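Local coordinates for heat shock protease HtrA (Thermotoga maritima, PDB 1L1J), which probably acts, through the trypsin-like protease domain described here, as an ATP-independent serine endopeptidase of the heat-shock response, at residues 33-38 with 72-77; 41-46 with 139-144; 95-100 with 105-110. All coordinates share one frame; numbering follows the deposited sequence.

Interaction 1. Residues 33-38 with 72-77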
loop_
_atom_site.group_PDB
_atom_site.type_symbol
_atom_site.label_atom_id
_atom_site.label_comp_id
_atom_site.label_asym_id
_atom_site.label_seq_id
_atom_site.Cartn_x
_atom_site.Cartn_y
_atom_site.Cartn_z
ATOM N N PRO A 33 12.560 11.684 -4.319
ATOM C CA PRO A 33 13.880 11.313 -3.786
ATOM C C PRO A 33 13.924 10.574 -2.450
ATOM O O PRO A 33 14.885 9.849 -2.174
ATOM C CB PRO A 33 14.635 12.651 -3.744
ATOM C CG PRO A 33 13.543 13.705 -3.814
ATOM C CD PRO A 33 12.581 13.084 -4.779
ATOM N N TYR A 34 12.900 10.747 -1.623
ATOM C CA TYR A 34 12.884 10.061 -0.342
ATOM C C TYR A 34 12.742 8.557 -0.595
ATOM O O TYR A 34 13.530 7.751 -0.089
ATOM C CB TYR A 34 11.719 10.557 0.531
ATOM C CG TYR A 34 11.867 10.193 1.999
ATOM C CD1 TYR A 34 12.683 10.951 2.844
ATOM C CD2 TYR A 34 11.269 9.041 2.519
ATOM C CE1 TYR A 34 12.912 10.570 4.166
ATOM C CE2 TYR A 34 11.495 8.647 3.836
ATOM C CZ TYR A 34 12.322 9.415 4.654
ATOM O OH TYR A 34 12.590 9.013 5.946
ATOM N N PHE A 35 11.749 8.204 -1.410
ATOM C CA PHE A 35 11.421 6.816 -1.745
ATOM C C PHE A 35 12.503 6.008 -2.475
ATOM O O PHE A 35 12.718 4.827 -2.173
ATOM C CB PHE A 35 10.121 6.790 -2.557
ATOM C CG PHE A 35 8.934 7.352 -1.821
ATOM C CD1 PHE A 35 8.990 8.616 -1.237
ATOM C CD2 PHE A 35 7.755 6.623 -1.721
ATOM C CE1 PHE A 35 7.889 9.150 -0.561
ATOM C CE2 PHE A 35 6.647 7.147 -1.047
ATOM C CZ PHE A 35 6.720 8.418 -0.467
ATOM N N GLU A 36 13.169 6.629 -3.442
ATOM C CA GLU A 36 14.219 5.943 -4.179
ATOM C C GLU A 36 15.392 5.653 -3.253
ATOM O O GLU A 36 16.082 4.648 -3.411
ATOM C CB GLU A 36 14.668 6.793 -5.370
ATOM C CG GLU A 36 16.094 6.563 -5.840
ATOM C CD GLU A 36 17.066 7.598 -5.275
ATOM O OE1 GLU A 36 16.790 8.814 -5.421
ATOM O OE2 GLU A 36 18.103 7.201 -4.691
ATOM N N GLN A 37 15.598 6.520 -2.269
ATOM C CA GLN A 37 16.700 6.330 -1.346
ATOM C C GLN A 37 16.418 5.206 -0.361
ATOM O O GLN A 37 17.344 4.534 0.105
ATOM C CB GLN A 37 16.997 7.623 -0.582
ATOM C CG GLN A 37 18.495 7.853 -0.338
ATOM C CD GLN A 37 18.784 8.821 0.808
ATOM O OE1 GLN A 37 18.261 9.948 0.849
ATOM N NE2 GLN A 37 19.623 8.384 1.750
ATOM N N PHE A 38 15.143 4.996 -0.040
ATOM C CA PHE A 38 14.780 3.934 0.897
ATOM C C PHE A 38 15.097 2.571 0.293
ATOM O O PHE A 38 15.770 1.746 0.919
ATOM C CB PHE A 38 13.294 3.993 1.252
ATOM C CG PHE A 38 12.854 2.908 2.199
ATOM C CD1 PHE A 38 13.141 2.989 3.553
ATOM C CD2 PHE A 38 12.185 1.784 1.728
ATOM C CE1 PHE A 38 12.767 1.969 4.425
ATOM C CE2 PHE A 38 11.805 0.751 2.598
ATOM C CZ PHE A 38 12.099 0.846 3.943
ATOM N N ASN A 72 -1.152 3.406 -3.180
ATOM C CA ASN A 72 -0.936 4.818 -2.950
ATOM C C ASN A 72 -0.767 5.541 -4.283
ATOM O O ASN A 72 -0.082 5.046 -5.184
ATOM C CB ASN A 72 0.289 5.015 -2.059
ATOM C CG ASN A 72 -0.084 5.211 -0.607
ATOM O OD1 ASN A 72 0.739 5.034 0.288
ATOM N ND2 ASN A 72 -1.334 5.599 -0.369
ATOM N N TYR A 73 -1.410 6.701 -4.416
ATOM C CA TYR A 73 -1.320 7.457 -5.650
ATOM C C TYR A 73 0.114 7.827 -5.957
ATOM O O TYR A 73 0.531 7.765 -7.105
ATOM C CB TYR A 73 -2.147 8.736 -5.584
ATOM C CG TYR A 73 -2.118 9.501 -6.893
ATOM C CD1 TYR A 73 -2.762 8.997 -8.026
ATOM C CD2 TYR A 73 -1.423 10.712 -7.013
ATOM C CE1 TYR A 73 -2.716 9.668 -9.240
ATOM C CE2 TYR A 73 -1.370 11.395 -8.226
ATOM C CZ TYR A 73 -2.021 10.864 -9.334
ATOM O OH TYR A 73 -1.989 11.515 -10.546
ATOM N N HIS A 74 0.875 8.220 -4.939
ATOM C CA HIS A 74 2.264 8.597 -5.170
ATOM C C HIS A 74 3.020 7.424 -5.772
ATOM O O HIS A 74 3.988 7.607 -6.502
ATOM C CB HIS A 74 2.939 9.061 -3.866
ATOM C CG HIS A 74 3.141 7.973 -2.849
ATOM N ND1 HIS A 74 2.591 8.027 -1.585
ATOM C CD2 HIS A 74 3.862 6.828 -2.893
ATOM C CE1 HIS A 74 2.965 6.964 -0.898
ATOM N NE2 HIS A 74 3.737 6.220 -1.671
ATOM N N VAL A 75 2.573 6.213 -5.476
ATOM C CA VAL A 75 3.237 5.042 -6.019
ATOM C C VAL A 75 2.994 5.046 -7.523
ATOM O O VAL A 75 3.865 5.455 -8.283
ATOM C CB VAL A 75 2.706 3.733 -5.355
ATOM C CG1 VAL A 75 3.254 2.501 -6.062
ATOM C CG2 VAL A 75 3.128 3.708 -3.891
ATOM N N VAL A 76 1.801 4.624 -7.942
ATOM C CA VAL A 76 1.432 4.579 -9.357
ATOM C C VAL A 76 1.325 5.970 -9.973
ATOM O O VAL A 76 1.879 6.227 -11.039
ATOM C CB VAL A 76 0.092 3.839 -9.559
ATOM C CG1 VAL A 76 -0.424 4.064 -10.969
ATOM C CG2 VAL A 76 0.281 2.350 -9.310
ATOM N N GLY A 77 0.609 6.865 -9.304
ATOM C CA GLY A 77 0.452 8.219 -9.814
ATOM C C GLY A 77 0.078 8.259 -11.283
ATOM O O GLY A 77 -0.481 7.296 -11.816
#

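Interaction 2. Residues 41-46 with 139-144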
loop_
_atom_site.group_PDB
_atom_site.type_symbol
_atom_site.label_atom_id
_atom_site.label_comp_id
_atom_site.label_asym_id
_atom_site.label_seq_id
_atom_site.Cartn_x
_atom_site.Cartn_y
_atom_site.Cartn_z
ATOM N N LYS A 41 18.948 2.112 -0.433
ATOM C CA LYS A 41 19.718 1.864 0.774
ATOM C C LYS A 41 19.377 0.622 1.570
ATOM O O LYS A 41 20.224 0.115 2.304
ATOM C CB LYS A 41 19.610 3.086 1.680
ATOM C CG LYS A 41 19.531 2.798 3.183
ATOM C CD LYS A 41 20.903 2.654 3.865
ATOM C CE LYS A 41 20.745 2.829 5.381
ATOM N NZ LYS A 41 22.018 2.786 6.138
ATOM N N TRP A 42 18.156 0.118 1.431
ATOM C CA TRP A 42 17.744 -1.046 2.218
ATOM C C TRP A 42 17.448 -2.350 1.495
ATOM O O TRP A 42 17.409 -3.406 2.118
ATOM C CB TRP A 42 16.523 -0.683 3.081
ATOM C CG TRP A 42 16.835 0.317 4.160
ATOM C CD1 TRP A 42 16.571 1.660 4.145
ATOM C CD2 TRP A 42 17.524 0.059 5.385
ATOM N NE1 TRP A 42 17.056 2.251 5.286
ATOM C CE2 TRP A 42 17.641 1.290 6.066
ATOM C CE3 TRP A 42 18.052 -1.098 5.974
ATOM C CZ2 TRP A 42 18.279 1.398 7.309
ATOM C CZ3 TRP A 42 18.685 -0.992 7.203
ATOM C CH2 TRP A 42 18.789 0.252 7.861
ATOM N N PHE A 43 17.231 -2.295 0.188
ATOM C CA PHE A 43 16.915 -3.509 -0.531
ATOM C C PHE A 43 17.985 -3.971 -1.473
ATOM O O PHE A 43 17.887 -3.772 -2.686
ATOM C CB PHE A 43 15.594 -3.350 -1.279
ATOM C CG PHE A 43 14.397 -3.547 -0.403
ATOM C CD1 PHE A 43 14.040 -2.584 0.537
ATOM C CD2 PHE A 43 13.670 -4.735 -0.461
ATOM C CE1 PHE A 43 12.983 -2.799 1.405
ATOM C CE2 PHE A 43 12.614 -4.955 0.403
ATOM C CZ PHE A 43 12.272 -3.983 1.341
ATOM N N GLY A 44 18.999 -4.614 -0.903
ATOM C CA GLY A 44 20.096 -5.123 -1.695
ATOM C C GLY A 44 19.639 -6.097 -2.753
ATOM O O GLY A 44 20.456 -6.610 -3.522
ATOM N N GLU A 45 18.334 -6.366 -2.788
ATOM C CA GLU A 45 17.778 -7.283 -3.774
ATOM C C GLU A 45 17.417 -6.519 -5.046
ATOM O O GLU A 45 16.845 -7.083 -5.983
ATOM C CB GLU A 45 16.519 -7.977 -3.246
ATOM C CG GLU A 45 16.682 -8.714 -1.937
ATOM C CD GLU A 45 16.429 -7.832 -0.726
ATOM O OE1 GLU A 45 16.000 -8.377 0.306
ATOM O OE2 GLU A 45 16.665 -6.607 -0.801
ATOM N N LEU A 46 17.745 -5.231 -5.070
ATOM C CA LEU A 46 17.453 -4.393 -6.226
ATOM C C LEU A 46 18.572 -4.471 -7.283
ATOM O O LEU A 46 19.746 -4.178 -7.006
ATOM C CB LEU A 46 17.227 -2.942 -5.766
ATOM C CG LEU A 46 15.790 -2.392 -5.651
ATOM C CD1 LEU A 46 14.735 -3.490 -5.696
ATOM C CD2 LEU A 46 15.687 -1.604 -4.360
ATOM N N ASN A 139 4.921 -5.788 -0.262
ATOM C CA ASN A 139 5.417 -6.776 -1.201
ATOM C C ASN A 139 6.245 -6.201 -2.343
ATOM O O ASN A 139 6.173 -6.688 -3.472
ATOM C CB ASN A 139 4.229 -7.553 -1.769
ATOM C CG ASN A 139 4.660 -8.770 -2.562
ATOM O OD1 ASN A 139 5.840 -8.924 -2.888
ATOM N ND2 ASN A 139 3.707 -9.643 -2.882
ATOM N N PRO A 140 7.066 -5.178 -2.061
ATOM C CA PRO A 140 7.886 -4.567 -3.113
ATOM C C PRO A 140 8.797 -5.493 -3.934
ATOM O O PRO A 140 9.129 -5.170 -5.076
ATOM C CB PRO A 140 8.667 -3.499 -2.358
ATOM C CG PRO A 140 8.833 -4.094 -1.025
ATOM C CD PRO A 140 7.458 -4.655 -0.745
ATOM N N LEU A 141 9.210 -6.622 -3.363
ATOM C CA LEU A 141 10.064 -7.549 -4.098
ATOM C C LEU A 141 9.233 -8.473 -4.986
ATOM O O LEU A 141 9.734 -9.014 -5.970
ATOM C CB LEU A 141 10.913 -8.381 -3.136
ATOM C CG LEU A 141 11.866 -7.556 -2.268
ATOM C CD1 LEU A 141 12.633 -8.472 -1.326
ATOM C CD2 LEU A 141 12.825 -6.773 -3.155
ATOM N N GLY A 142 7.961 -8.636 -4.629
ATOM C CA GLY A 142 7.055 -9.481 -5.387
ATOM C C GLY A 142 6.979 -10.931 -4.920
ATOM O O GLY A 142 5.885 -11.470 -4.693
ATOM N N PHE A 143 8.142 -11.558 -4.761
ATOM C CA PHE A 143 8.216 -12.964 -4.371
ATOM C C PHE A 143 8.111 -13.258 -2.885
ATOM O O PHE A 143 8.202 -14.415 -2.476
ATOM C CB PHE A 143 9.494 -13.589 -4.936
ATOM C CG PHE A 143 10.717 -12.766 -4.701
ATOM C CD1 PHE A 143 11.397 -12.839 -3.495
ATOM C CD2 PHE A 143 11.185 -11.906 -5.688
ATOM C CE1 PHE A 143 12.535 -12.062 -3.272
ATOM C CE2 PHE A 143 12.316 -11.128 -5.480
ATOM C CZ PHE A 143 12.996 -11.204 -4.270
ATOM N N GLN A 144 7.939 -12.214 -2.082
ATOM C CA GLN A 144 7.770 -12.367 -0.638
ATOM C C GLN A 144 7.176 -11.117 -0.021
ATOM O O GLN A 144 7.484 -9.990 -0.421
ATOM C CB GLN A 144 9.081 -12.663 0.070
ATOM C CG GLN A 144 8.884 -12.897 1.555
ATOM C CD GLN A 144 10.181 -12.881 2.333
ATOM O OE1 GLN A 144 10.794 -11.829 2.517
ATOM N NE2 GLN A 144 10.609 -14.057 2.793
#

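Interaction 3. Residues 95-100 with 105-110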
loop_
_atom_site.group_PDB
_atom_site.type_symbol
_atom_site.label_atom_id
_atom_site.label_comp_id
_atom_site.label_asym_id
_atom_site.label_seq_id
_atom_site.Cartn_x
_atom_site.Cartn_y
_atom_site.Cartn_z
ATOM N N GLU A 95 -4.208 -1.220 -15.505
ATOM C CA GLU A 95 -4.753 -0.054 -16.175
ATOM C C GLU A 95 -5.182 0.976 -15.144
ATOM O O GLU A 95 -6.051 0.702 -14.321
ATOM C CB GLU A 95 -5.956 -0.449 -17.018
ATOM C CG GLU A 95 -6.291 0.560 -18.083
ATOM C CD GLU A 95 -7.552 0.200 -18.814
ATOM O OE1 GLU A 95 -7.710 0.656 -19.969
ATOM O OE2 GLU A 95 -8.384 -0.533 -18.226
ATOM N N TYR A 96 -4.582 2.160 -15.192
ATOM C CA TYR A 96 -4.918 3.212 -14.244
ATOM C C TYR A 96 -6.395 3.631 -14.287
ATOM O O TYR A 96 -6.768 4.545 -15.028
ATOM C CB TYR A 96 -4.048 4.435 -14.489
ATOM C CG TYR A 96 -4.333 5.555 -13.525
ATOM C CD1 TYR A 96 -3.688 5.623 -12.290
ATOM C CD2 TYR A 96 -5.259 6.551 -13.842
ATOM C CE1 TYR A 96 -3.960 6.665 -11.393
ATOM C CE2 TYR A 96 -5.537 7.591 -12.953
ATOM C CZ TYR A 96 -4.886 7.645 -11.734
ATOM O OH TYR A 96 -5.158 8.685 -10.873
ATOM N N ILE A 97 -7.218 2.966 -13.480
ATOM C CA ILE A 97 -8.653 3.233 -13.380
ATOM C C ILE A 97 -8.962 4.674 -12.957
ATOM O O ILE A 97 -9.847 5.329 -13.518
ATOM C CB ILE A 97 -9.301 2.311 -12.334
ATOM C CG1 ILE A 97 -8.988 0.850 -12.652
ATOM C CG2 ILE A 97 -10.791 2.569 -12.263
ATOM C CD1 ILE A 97 -9.537 0.370 -13.972
ATOM N N GLY A 98 -8.234 5.149 -11.950
ATOM C CA GLY A 98 -8.437 6.493 -11.439
ATOM C C GLY A 98 -7.722 6.651 -10.112
ATOM O O GLY A 98 -7.121 5.704 -9.620
ATOM N N GLY A 99 -7.787 7.834 -9.519
ATOM C CA GLY A 99 -7.105 8.040 -8.259
ATOM C C GLY A 99 -7.339 9.435 -7.738
ATOM O O GLY A 99 -8.253 10.110 -8.186
ATOM N N ASP A 100 -6.505 9.866 -6.797
ATOM C CA ASP A 100 -6.628 11.190 -6.192
ATOM C C ASP A 100 -5.314 11.499 -5.475
ATOM O O ASP A 100 -4.926 10.769 -4.566
ATOM C CB ASP A 100 -7.778 11.181 -5.179
ATOM C CG ASP A 100 -8.073 12.558 -4.605
ATOM O OD1 ASP A 100 -7.121 13.276 -4.223
ATOM O OD2 ASP A 100 -9.270 12.913 -4.527
ATOM N N ILE A 105 -4.982 8.044 -2.817
ATOM C CA ILE A 105 -5.580 6.736 -3.055
ATOM C C ILE A 105 -5.462 6.530 -4.561
ATOM O O ILE A 105 -5.381 7.502 -5.316
ATOM C CB ILE A 105 -7.074 6.699 -2.676
ATOM C CG1 ILE A 105 -7.239 6.928 -1.174
ATOM C CG2 ILE A 105 -7.681 5.366 -3.068
ATOM C CD1 ILE A 105 -8.684 6.831 -0.687
ATOM N N ALA A 106 -5.450 5.278 -5.003
ATOM C CA ALA A 106 -5.338 4.998 -6.425
ATOM C C ALA A 106 -5.731 3.565 -6.716
ATOM O O ALA A 106 -5.243 2.645 -6.075
ATOM C CB ALA A 106 -3.912 5.253 -6.893
ATOM N N VAL A 107 -6.621 3.380 -7.684
ATOM C CA VAL A 107 -7.064 2.045 -8.049
ATOM C C VAL A 107 -6.498 1.613 -9.406
ATOM O O VAL A 107 -6.362 2.411 -10.337
ATOM C CB VAL A 107 -8.605 1.952 -8.065
ATOM C CG1 VAL A 107 -9.172 2.877 -9.128
ATOM C CG2 VAL A 107 -9.034 0.510 -8.297
ATOM N N ILE A 108 -6.176 0.329 -9.494
ATOM C CA ILE A 108 -5.586 -0.256 -10.677
ATOM C C ILE A 108 -6.373 -1.499 -11.083
ATOM O O ILE A 108 -7.177 -2.003 -10.299
ATOM C CB ILE A 108 -4.111 -0.580 -10.371
ATOM C CG1 ILE A 108 -3.218 0.387 -11.142
ATOM C CG2 ILE A 108 -3.807 -2.056 -10.619
ATOM C CD1 ILE A 108 -3.431 1.829 -10.755
ATOM N N LYS A 109 -6.145 -1.987 -12.303
ATOM C CA LYS A 109 -6.869 -3.156 -12.806
ATOM C C LYS A 109 -6.024 -4.136 -13.637
ATOM O O LYS A 109 -5.346 -3.754 -14.602
ATOM C CB LYS A 109 -8.079 -2.686 -13.625
ATOM C CG LYS A 109 -8.951 -3.798 -14.179
ATOM C CD LYS A 109 -9.578 -4.619 -13.072
ATOM C CE LYS A 109 -10.594 -5.602 -13.633
ATOM N NZ LYS A 109 -9.997 -6.572 -14.604
ATOM N N ILE A 110 -6.093 -5.405 -13.247
ATOM C CA ILE A 110 -5.363 -6.480 -13.905
ATOM C C ILE A 110 -6.291 -7.465 -14.627
ATOM O O ILE A 110 -7.276 -7.955 -14.069
ATOM C CB ILE A 110 -4.486 -7.233 -12.878
ATOM C CG1 ILE A 110 -3.067 -6.689 -12.929
ATOM C CG2 ILE A 110 -4.480 -8.716 -13.154
ATOM C CD1 ILE A 110 -2.983 -5.241 -12.622
#

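Interaction 1. Residues 33-38 with 72-77
Phe35 holds CG anti to its carbonyl carbon (chi1 -61°), a torsion that carries the phenyl ring off helix 33-42 and out to His74, while His74 places its own CG between the backbone N and the carbonyl carbon (chi1 68°), lifting the imidazole from helix 73-76 to receive it. The two rings meet in a T-shaped, edge-to-face pair. Phenylalanine supplies the edge and histidine the face; the planes stand at 70° and the ring centroids are 4.7 Å apart.

The touching corner is CE2 of Phe35, which approaches from above the imidazole and comes nearest to its NE2 side: CE2 of Phe35 lies 3.4 Å from CD2 of His74. CZ of Phe35 follows behind, 3.9 Å above the imidazole plane and over the centre of that ring. On the opposite face CB of Asn72 sits 3.5 Å above the plane, toward the rim, sandwiching the histidine between an aromatic edge and an aliphatic carbon. A phenylalanine suits this place because its hydrocarbon edge can rest on the imidazole face without bringing a competing polar group.

ND1 of His74 is hydrogen-bonded to OD1 of Asp104, a bond that fixes the rotation of the ring, and the side chain of Ser183 lies about 3 Å from that of His74 at nearest atoms. Asn72 is a second-shell member, hydrogen-bonding Ser183 OG through OD1 and the backbone O of Asp104 through ND2.

His74, Asp104 and Ser183 are the predicted charge-relay residues, and their arrangement is that of the Ser-His-Asp catalytic triad of trypsin-like proteases, over which helix 33-42 here lays an aromatic side chain.

Interaction 2. Residues 41-46 with 139-144
Apolar packing comes first: the ring of Phe43, just past the end of helix 33-42, meets Leu141 and Pro140 on the loop between strands 133-138 and 146-160. Phe43 keeps CG anti to its carbonyl carbon (chi1 -81°), and the ring swings toward that loop. Leu141 touches it with both branches: CD2 of Leu141 lies 3.5 Å from CD2 of Phe43, approaching obliquely, whereas CD1 of Leu141 lies in the ring plane at the edge, 3.9 Å from CE2 of Phe43. Pro140 adds its CG, 4.1 Å from CE2 of Phe43, the two side chains crossing at about a right angle. A branched leucine fits here because its two methyls can serve two neighbours.

The second kind of contact joins a charged side chain to a methyl. Glu45 bends at chi2 and runs across the leucine, with its OE1 3.7 Å from CD1 of Leu141 and its CB 3.9 Å from CD2 of Leu141, contributing van der Waals contact. With an alanine here instead of Leu141, the ring of Phe43 and the chain of Glu45 would probably lose the partner they share, opening a gap between the two turns.

Backbone bonds shape both sides. Type I turns run from Phe43 to Leu46, closed by Leu46 N to Phe43 O (2.8 Å), and from Asn139 to Gly142, closed by Gly142 N to Asn139 O (2.9 Å).

Pro140 also packs on Phe39 and Leu57 and lies near Gly181. The arrangement is two type I beta turns packed together, joining the end of helix 33-42 to a loop beside the predicted substrate site of the trypsin-like domain.

Interaction 3. Residues 95-100 with 105-110
A beta hairpin at the edge of the seven-stranded antiparallel sheet joins Gly98, Gly99 and Asp100 to Val107, Ala106 and Ile105, the axes of strands 98-100 and 105-109 running antiparallel at 171°. Gly98-Val107 and Asp100-Ile105 are hydrogen-bonded pairs, flanking the non-hydrogen-bonded pair Gly99-Ala106. Val107 N reaches Gly98 O at 3.1 Å, a fairly straight bond, and Asp100 N reaches Ile105 O at 3.0 Å; the return bond from Ile105 N to Asp100 O is weak. Before Gly98 the pairing becomes irregular: Ile97 N makes only a weak bond to Val107 O, and Tyr96 is the centre of an inverse gamma turn, yet Glu95 N still meets Lys109 O at 2.9 Å, in the carbonyl plane and on a lone pair.

Glycine probably suits Gly99, where a beta carbon would come close to CB of Ala106 and the hydroxyl of Tyr96. Ile97 supplies the main apolar bridge. Its CB and CG2 lie obliquely against CG1 of Val107, the latter 3.5 Å from CG2 of Ile97, and its CD1 rests 3.4 Å from CB of Lys109. Val107 offers this methyl because CG1 stands between its backbone N and carbonyl carbon (chi1 63°). Tyr96 crosses Ile108 at about a right angle, with CD1 of each 4.1 Å apart. Lys109 suits the margin: its CB packs, while its bent chain carries NZ to Ile110 O and to a cation-pi contact with Tyr68.

Asp100 OD1 accepts from Leu103 N, bracing the turn that leads to Asp104. A hairpin presenting the predicted catalytic aspartate just before its returning strand is characteristic of the N-terminal barrel of chymotrypsin-like proteases.

In the fold
Interactions 1 and 2 both draw on helix 33-42: its early part covers His74 and its end leads to the 41-46 turn. Their centres are 14 Å apart, and Phe38 CE2 packs 3.9 Å from Phe43 CE1 between them. Interaction 3 meets the predicted triad through Asp104, which lies in the turn of its hairpin and is hydrogen-bonded to His74; its centre is 16 Å from that of interaction 1, and Gly77 O lies 3.6 Å from Tyr96 CE1. Interactions 2 and 3 do not touch, their nearest atoms being about 12 Å apart. In interaction 2 the side chain of Pro140 lies about 8 Å from that of Ser183.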